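PDB 6V8M: Ara h 8 allergen isoform from Arachis hypogaea, which is a peanut allergen of the PR-10 (Bet v 1) family that binds hydrophobic ligands and may act in plant defence or abscisic acid signalling. Local coordinates for the 8-anilino-1-naphthalene sulfonate site. Coordinates in Å, arbitrary orientation; residue numbers count along the deposited sequence, not the author numbering.

The 8-anilino-1-naphthalene sulfonate site. Residues 35, 37-38, 56, 58, 60, 65-67, 69, 85, 90, 92, 135, 137-139, 141-142. With 2AN (8-anilino-1-naphthalene sulfonate), chain B; 2AN (8-anilino-1-naphthalene sulfonate), chain C.
The hydrophobic cavity of this Bet v 1-type PR-10 fold, between the curved sheet and the long C-terminal helix 129-152, takes up two molecules of 8-anilino-1-naphthalene sulfonate, a fluorescent probe of apolar pockets. 2AN (chain C) is almost wholly buried against strands 53-59, 64-75 and 80-86, whereas 2AN (chain B), between helix 129-152 and Ile35, Ala37 and Ile38, is less enclosed, with 241 of its 382 Å² hidden by protein, and probably lies nearer the mouth. The aliphatic chain of Lys138 runs between the two naphthalenes, although sulfonate O3 of 2AN (chain C) meets C4 of 2AN (chain B) at 3.3 Å. Lys138 CG stands beside the backbone N (chi1 -71°) and the chain runs extended to CE, so that CG and CE lie over the two naphthalene rings of 2AN (chain B) while CD, 3.7 Å from the centroid, covers ring C1-C2-C3-C4-C5-C10 of 2AN (chain C). A terminal bend (chi4 70°) brings NZ to Glu60 OE1 at 2.9 Å in a salt bridge, from above the carboxylate plane, although Glu60 is poorly ordered. Waters link NZ to sulfonate O1 and Ala37 N to sulfonate O3 of 2AN (chain B). His69 NE2 donates to sulfonate O1 of 2AN (chain C) at 2.9 Å (158° at H), nearly in the imidazole plane. Ile85 CG1 and Val56 CG2 pack on opposite faces of that imidazole, which should restrict its rotation; the sulfonate charge may favour its protonation. Ile85 CD1, 3.5 Å from the centroid, and Lys138 CB clasp the two faces of ring C5-C6-C7-C8-C9-C10 of 2AN (chain C). Val67 CG1 covers the same ligand's anilino phenyl, whose C13 Ala58 CB touches at 3.5 Å. Ile142 CD1 touches both ligands, 3.4 Å from C3 of 2AN (chain B) and 3.5 Å from sulfonate O2 of 2AN (chain C).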
ATOM      1  N   ILE A  35      11.241  -2.957  -6.130  1.00 36.40           N
ATOM      2  CA  ILE A  35      11.813  -2.389  -4.875  1.00 37.72           C
ATOM      3  C   ILE A  35      12.828  -3.400  -4.359  1.00 39.05           C
ATOM      4  O   ILE A  35      12.430  -4.444  -3.860  1.00 38.12           O
ATOM      5  CB  ILE A  35      10.729  -2.070  -3.831  1.00 37.37           C
ATOM      6  CG1 ILE A  35       9.687  -1.083  -4.360  1.00 37.37           C
ATOM      7  CG2 ILE A  35      11.344  -1.583  -2.533  1.00 37.91           C
ATOM      8  CD1 ILE A  35      10.193   0.330  -4.523  1.00 39.75           C
ATOM      9  N   ALA A  37      14.580  -3.771  -1.727  1.00 38.41           N
ATOM     10  CA  ALA A  37      14.468  -4.159  -0.299  1.00 37.10           C
ATOM     11  C   ALA A  37      13.361  -5.191  -0.119  1.00 35.91           C
ATOM     12  O   ALA A  37      13.495  -5.981   0.831  1.00 38.24           O
ATOM     13  CB  ALA A  37      14.190  -2.994   0.600  1.00 38.28           C
ATOM     14  N   ILE A  38      12.278  -5.142  -0.902  1.00 33.55           N
ATOM     15  CA  ILE A  38      11.187  -6.138  -0.705  1.00 34.19           C
ATOM     16  C   ILE A  38      11.580  -7.459  -1.374  1.00 35.25           C
ATOM     17  O   ILE A  38      11.810  -7.481  -2.631  1.00 36.34           O
ATOM     18  CB  ILE A  38       9.844  -5.601  -1.194  1.00 34.31           C
ATOM     19  CG1 ILE A  38       9.442  -4.359  -0.394  1.00 36.67           C
ATOM     20  CG2 ILE A  38       8.794  -6.698  -1.117  1.00 33.84           C
ATOM     21  CD1 ILE A  38       8.348  -3.540  -1.042  1.00 37.04           C
ATOM     22  N   VAL A  56       4.502  -9.848   3.701  1.00 31.77           N
ATOM     23  CA  VAL A  56       5.487  -9.058   2.930  1.00 32.03           C
ATOM     24  C   VAL A  56       6.814  -9.105   3.672  1.00 33.31           C
ATOM     25  O   VAL A  56       6.873  -8.635   4.794  1.00 32.97           O
ATOM     26  CB  VAL A  56       5.062  -7.606   2.682  1.00 31.79           C
ATOM     27  CG1 VAL A  56       6.179  -6.915   1.929  1.00 33.30           C
ATOM     28  CG2 VAL A  56       3.722  -7.457   1.979  1.00 33.12           C
ATOM     29  N   ALA A  58      10.904  -8.068   3.791  1.00 34.60           N
ATOM     30  CA  ALA A  58      11.835  -7.040   3.299  1.00 37.33           C
ATOM     31  C   ALA A  58      13.157  -7.114   4.047  1.00 41.73           C
ATOM     32  O   ALA A  58      13.166  -7.530   5.228  1.00 41.26           O
ATOM     33  CB  ALA A  58      11.204  -5.671   3.415  1.00 36.51           C
ATOM     34  N   GLU A  60      15.577  -4.530   5.669  1.00 70.67           N
ATOM     35  CA  GLU A  60      15.675  -3.118   6.120  1.00 74.90           C
ATOM     36  C   GLU A  60      16.943  -3.002   6.969  1.00 77.32           C
ATOM     37  O   GLU A  60      17.352  -1.857   7.196  1.00 84.82           O
ATOM     38  CB  GLU A  60      14.417  -2.698   6.895  1.00 77.28           C
ATOM     39  CG  GLU A  60      14.248  -1.189   7.002  1.00 80.88           C
ATOM     40  CD  GLU A  60      12.879  -0.693   7.468  1.00 80.63           C
ATOM     41  OE1 GLU A  60      12.538   0.476   7.175  1.00 73.82           O
ATOM     42  OE2 GLU A  60      12.151  -1.466   8.129  1.00 81.37           O
ATOM     43  N   SER A  65      12.820  -8.787   7.869  1.00 39.75           N
ATOM     44  CA  SER A  65      11.619  -8.735   8.727  1.00 38.44           C
ATOM     45  C   SER A  65      10.386  -8.790   7.838  1.00 36.78           C
ATOM     46  O   SER A  65      10.546  -8.815   6.616  1.00 35.49           O
ATOM     47  CB  SER A  65      11.653  -7.538   9.656  1.00 40.22           C
ATOM     48  OG  SER A  65      11.607  -6.322   8.941  1.00 44.24           O
ATOM     49  N   TYR A  66       9.207  -8.912   8.436  1.00 35.42           N
ATOM     50  CA  TYR A  66       7.961  -9.015   7.643  1.00 35.25           C
ATOM     51  C   TYR A  66       6.845  -8.258   8.323  1.00 33.11           C
ATOM     52  O   TYR A  66       6.871  -8.003   9.524  1.00 35.11           O
ATOM     53  CB  TYR A  66       7.603 -10.483   7.396  1.00 35.49           C
ATOM     54  CG  TYR A  66       7.261 -11.229   8.667  1.00 36.84           C
ATOM     55  CD1 TYR A  66       5.969 -11.253   9.138  1.00 36.89           C
ATOM     56  CD2 TYR A  66       8.231 -11.870   9.426  1.00 41.96           C
ATOM     57  CE1 TYR A  66       5.621 -11.887  10.317  1.00 39.04           C
ATOM     58  CE2 TYR A  66       7.904 -12.516  10.615  1.00 44.27           C
ATOM     59  CZ  TYR A  66       6.591 -12.532  11.057  1.00 42.32           C
ATOM     60  OH  TYR A  66       6.227 -13.131  12.228  1.00 45.74           O
ATOM     61  N   VAL A  67       5.843  -7.928   7.516  1.00 32.22           N
ATOM     62  CA  VAL A  67       4.538  -7.414   7.984  1.00 31.99           C
ATOM     63  C   VAL A  67       3.445  -8.205   7.267  1.00 31.11           C
ATOM     64  O   VAL A  67       3.738  -8.858   6.254  1.00 31.40           O
ATOM     65  CB  VAL A  67       4.382  -5.900   7.765  1.00 33.34           C
ATOM     66  CG1 VAL A  67       5.518  -5.119   8.398  1.00 35.56           C
ATOM     67  CG2 VAL A  67       4.266  -5.587   6.285  1.00 34.51           C
ATOM     68  N   HIS A  69      -0.429  -8.064   5.437  1.00 32.63           N
ATOM     69  CA  HIS A  69      -1.451  -7.222   4.780  1.00 33.21           C
ATOM     70  C   HIS A  69      -2.755  -7.999   4.719  1.00 33.94           C
ATOM     71  O   HIS A  69      -2.708  -9.193   4.421  1.00 37.21           O
ATOM     72  CB  HIS A  69      -1.082  -6.898   3.332  1.00 36.18           C
ATOM     73  CG  HIS A  69      -0.004  -5.921   3.130  1.00 38.61           C
ATOM     74  ND1 HIS A  69       0.035  -5.123   2.012  1.00 39.21           N
ATOM     75  CD2 HIS A  69       1.126  -5.678   3.835  1.00 38.39           C
ATOM     76  CE1 HIS A  69       1.147  -4.416   2.040  1.00 39.97           C
ATOM     77  NE2 HIS A  69       1.813  -4.719   3.155  1.00 37.92           N
ATOM     78  N   ILE A  85      -2.403  -2.926   6.937  1.00 28.96           N
ATOM     79  CA  ILE A  85      -1.072  -3.487   7.336  1.00 30.22           C
ATOM     80  C   ILE A  85      -1.096  -3.654   8.851  1.00 30.81           C
ATOM     81  O   ILE A  85      -1.425  -2.710   9.565  1.00 31.20           O
ATOM     82  CB  ILE A  85       0.072  -2.583   6.834  1.00 30.47           C
ATOM     83  CG1 ILE A  85      -0.037  -2.357   5.325  1.00 33.64           C
ATOM     84  CG2 ILE A  85       1.417  -3.160   7.250  1.00 31.08           C
ATOM     85  CD1 ILE A  85       1.034  -1.472   4.770  1.00 35.29           C
ATOM     86  N   GLY A  90       8.567  -6.549  11.229  1.00 35.90           N
ATOM     87  CA  GLY A  90       8.929  -5.347  10.456  1.00 38.17           C
ATOM     88  C   GLY A  90       8.106  -4.142  10.851  1.00 38.54           C
ATOM     89  O   GLY A  90       8.462  -3.030  10.448  1.00 41.31           O
ATOM     90  N   GLN A  92       6.151  -1.145  12.963  1.00 41.39           N
ATOM     91  CA  GLN A  92       6.484  -0.219  14.079  1.00 43.79           C
ATOM     92  C   GLN A  92       5.810  -0.747  15.359  1.00 41.57           C
ATOM     93  O   GLN A  92       4.613  -1.101  15.306  1.00 42.05           O
ATOM     94  CB  GLN A  92       6.071   1.217  13.744  1.00 46.53           C
ATOM     95  CG  GLN A  92       7.038   1.961  12.824  1.00 50.28           C
ATOM     96  CD  GLN A  92       6.725   1.785  11.352  1.00 49.11           C
ATOM     97  OE1 GLN A  92       5.981   0.892  10.943  1.00 48.71           O
ATOM     98  NE2 GLN A  92       7.286   2.651  10.525  1.00 49.21           N
ATOM     99  N   VAL A 135       5.790   5.644   6.907  1.00 31.04           N
ATOM    100  CA  VAL A 135       4.682   4.893   6.261  1.00 31.76           C
ATOM    101  C   VAL A 135       4.306   5.618   4.967  1.00 33.05           C
ATOM    102  O   VAL A 135       4.051   4.955   3.964  1.00 32.03           O
ATOM    103  CB  VAL A 135       3.503   4.730   7.225  1.00 31.09           C
ATOM    104  CG1 VAL A 135       2.276   4.212   6.496  1.00 31.51           C
ATOM    105  CG2 VAL A 135       3.899   3.850   8.414  1.00 32.81           C
ATOM    106  N   GLN A 137       6.346   7.462   3.103  1.00 33.07           N
ATOM    107  CA  GLN A 137       7.467   7.298   2.144  1.00 36.70           C
ATOM    108  C   GLN A 137       7.421   5.917   1.505  1.00 33.05           C
ATOM    109  O   GLN A 137       7.651   5.838   0.285  1.00 34.80           O
ATOM    110  CB  GLN A 137       8.838   7.531   2.792  1.00 42.07           C
ATOM    111  CG  GLN A 137       9.300   8.962   2.645  1.00 50.53           C
ATOM    112  CD  GLN A 137      10.780   9.122   2.389  1.00 56.25           C
ATOM    113  OE1 GLN A 137      11.614   8.806   3.240  1.00 63.02           O
ATOM    114  NE2 GLN A 137      11.114   9.710   1.245  1.00 57.48           N
ATOM    115  N   LYS A 138       7.145   4.876   2.277  1.00 32.78           N
ATOM    116  CA  LYS A 138       7.018   3.493   1.740  1.00 32.15           C
ATOM    117  C   LYS A 138       5.825   3.398   0.790  1.00 31.51           C
ATOM    118  O   LYS A 138       5.954   2.783  -0.274  1.00 31.29           O
ATOM    119  CB  LYS A 138       6.944   2.474   2.877  1.00 32.33           C
ATOM    120  CG  LYS A 138       8.271   2.314   3.610  1.00 35.12           C
ATOM    121  CD  LYS A 138       8.136   1.384   4.787  1.00 38.22           C
ATOM    122  CE  LYS A 138       9.463   0.850   5.276  1.00 40.44           C
ATOM    123  NZ  LYS A 138      10.283   1.890   5.917  1.00 42.25           N
ATOM    124  N   SER A 139       4.686   3.970   1.166  1.00 29.28           N
ATOM    125  CA  SER A 139       3.451   3.912   0.356  1.00 30.26           C
ATOM    126  C   SER A 139       3.697   4.601  -0.974  1.00 30.87           C
ATOM    127  O   SER A 139       3.377   4.020  -2.042  1.00 31.13           O
ATOM    128  CB  SER A 139       2.314   4.578   1.104  1.00 31.37           C
ATOM    129  OG  SER A 139       2.038   3.886   2.295  1.00 34.08           O
ATOM    130  N   GLY A 141       6.679   5.371  -2.347  1.00 34.51           N
ATOM    131  CA  GLY A 141       7.801   4.737  -3.061  1.00 35.71           C
ATOM    132  C   GLY A 141       7.342   3.562  -3.894  1.00 34.90           C
ATOM    133  O   GLY A 141       7.698   3.473  -5.082  1.00 33.99           O
ATOM    134  N   ILE A 142       6.550   2.666  -3.305  1.00 33.22           N
ATOM    135  CA  ILE A 142       6.036   1.490  -4.053  1.00 32.55           C
ATOM    136  C   ILE A 142       5.177   2.010  -5.201  1.00 32.82           C
ATOM    137  O   ILE A 142       5.363   1.556  -6.349  1.00 32.61           O
ATOM    138  CB  ILE A 142       5.267   0.529  -3.137  1.00 33.87           C
ATOM    139  CG1 ILE A 142       6.241  -0.187  -2.198  1.00 35.60           C
ATOM    140  CG2 ILE A 142       4.399  -0.422  -3.949  1.00 35.18           C
ATOM    141  CD1 ILE A 142       5.570  -0.847  -1.029  1.00 36.36           C
TER
HETATM  142  C1  2AN B 202      10.772   0.749   0.566  1.00 48.08           C
HETATM  143  C2  2AN B 202       9.512   0.838   0.064  1.00 46.27           C
HETATM  144  C3  2AN B 202       8.471   0.062   0.580  1.00 43.07           C
HETATM  145  C4  2AN B 202       8.714  -0.830   1.567  1.00 42.61           C
HETATM  146  C5  2AN B 202      10.003  -0.966   2.122  1.00 41.75           C
HETATM  147  C6  2AN B 202      10.214  -1.874   3.179  1.00 38.20           C
HETATM  148  C7  2AN B 202      11.431  -1.998   3.743  1.00 42.88           C
HETATM  149  C8  2AN B 202      12.510  -1.206   3.310  1.00 46.34           C
HETATM  150  N   2AN B 202      11.786   1.514  -0.005  1.00 54.36           N
HETATM  151  S   2AN B 202      13.806   0.644   1.860  1.00 48.33           S
HETATM  152  C9  2AN B 202      12.375  -0.336   2.262  1.00 42.66           C
HETATM  153  C10 2AN B 202      11.083  -0.161   1.638  1.00 41.97           C
HETATM  154  C11 2AN B 202      11.719   2.829  -0.480  1.00 58.14           C
HETATM  155  C12 2AN B 202      10.804   3.749   0.020  1.00 52.79           C
HETATM  156  C13 2AN B 202      10.790   5.047  -0.470  1.00 51.10           C
HETATM  157  C14 2AN B 202      11.684   5.430  -1.443  1.00 53.23           C
HETATM  158  C15 2AN B 202      12.597   4.522  -1.938  1.00 59.20           C
HETATM  159  C16 2AN B 202      12.616   3.219  -1.469  1.00 60.22           C
HETATM  160  O1  2AN B 202      13.396   2.011   2.001  1.00 48.01           O
HETATM  161  O2  2AN B 202      14.900   0.212   2.660  1.00 52.85           O
HETATM  162  O3  2AN B 202      14.160   0.358   0.376  1.00 46.09           O
HETATM  163  C1  2AN C 203       5.736  -1.829   5.439  1.00 43.22           C
HETATM  164  C2  2AN C 203       5.970  -1.379   6.709  1.00 41.00           C
HETATM  165  C3  2AN C 203       5.403  -0.193   7.178  1.00 40.43           C
HETATM  166  C4  2AN C 203       4.697   0.586   6.327  1.00 44.68           C
HETATM  167  C5  2AN C 203       4.425   0.174   5.002  1.00 41.33           C
HETATM  168  C6  2AN C 203       3.646   0.995   4.158  1.00 39.41           C
HETATM  169  C7  2AN C 203       3.377   0.643   2.899  1.00 39.76           C
HETATM  170  C8  2AN C 203       3.813  -0.588   2.396  1.00 43.15           C
HETATM  171  N   2AN C 203       6.393  -2.971   4.957  1.00 44.42           N
HETATM  172  S   2AN C 203       4.892  -2.994   2.427  1.00 44.78           S
HETATM  173  C9  2AN C 203       4.611  -1.403   3.147  1.00 38.82           C
HETATM  174  C10 2AN C 203       4.942  -1.061   4.509  1.00 39.91           C
HETATM  175  C11 2AN C 203       7.483  -3.657   5.533  1.00 39.37           C
HETATM  176  C12 2AN C 203       7.585  -5.010   5.226  1.00 37.88           C
HETATM  177  C13 2AN C 203       8.588  -5.776   5.797  1.00 37.26           C
HETATM  178  C14 2AN C 203       9.502  -5.206   6.652  1.00 37.14           C
HETATM  179  C15 2AN C 203       9.414  -3.866   6.956  1.00 39.64           C
HETATM  180  C16 2AN C 203       8.410  -3.088   6.402  1.00 41.78           C
HETATM  181  O1  2AN C 203       4.554  -3.948   3.442  1.00 43.92           O
HETATM  182  O2  2AN C 203       4.124  -3.084   1.220  1.00 46.93           O
HETATM  183  O3  2AN C 203       6.388  -3.157   2.106  1.00 41.37           O
HETATM  184  O   HOH W   1      14.829  -0.784  -1.854  1.00 45.29           O
HETATM  185  O   HOH W   2      11.742   3.039   3.739  1.00 47.94           O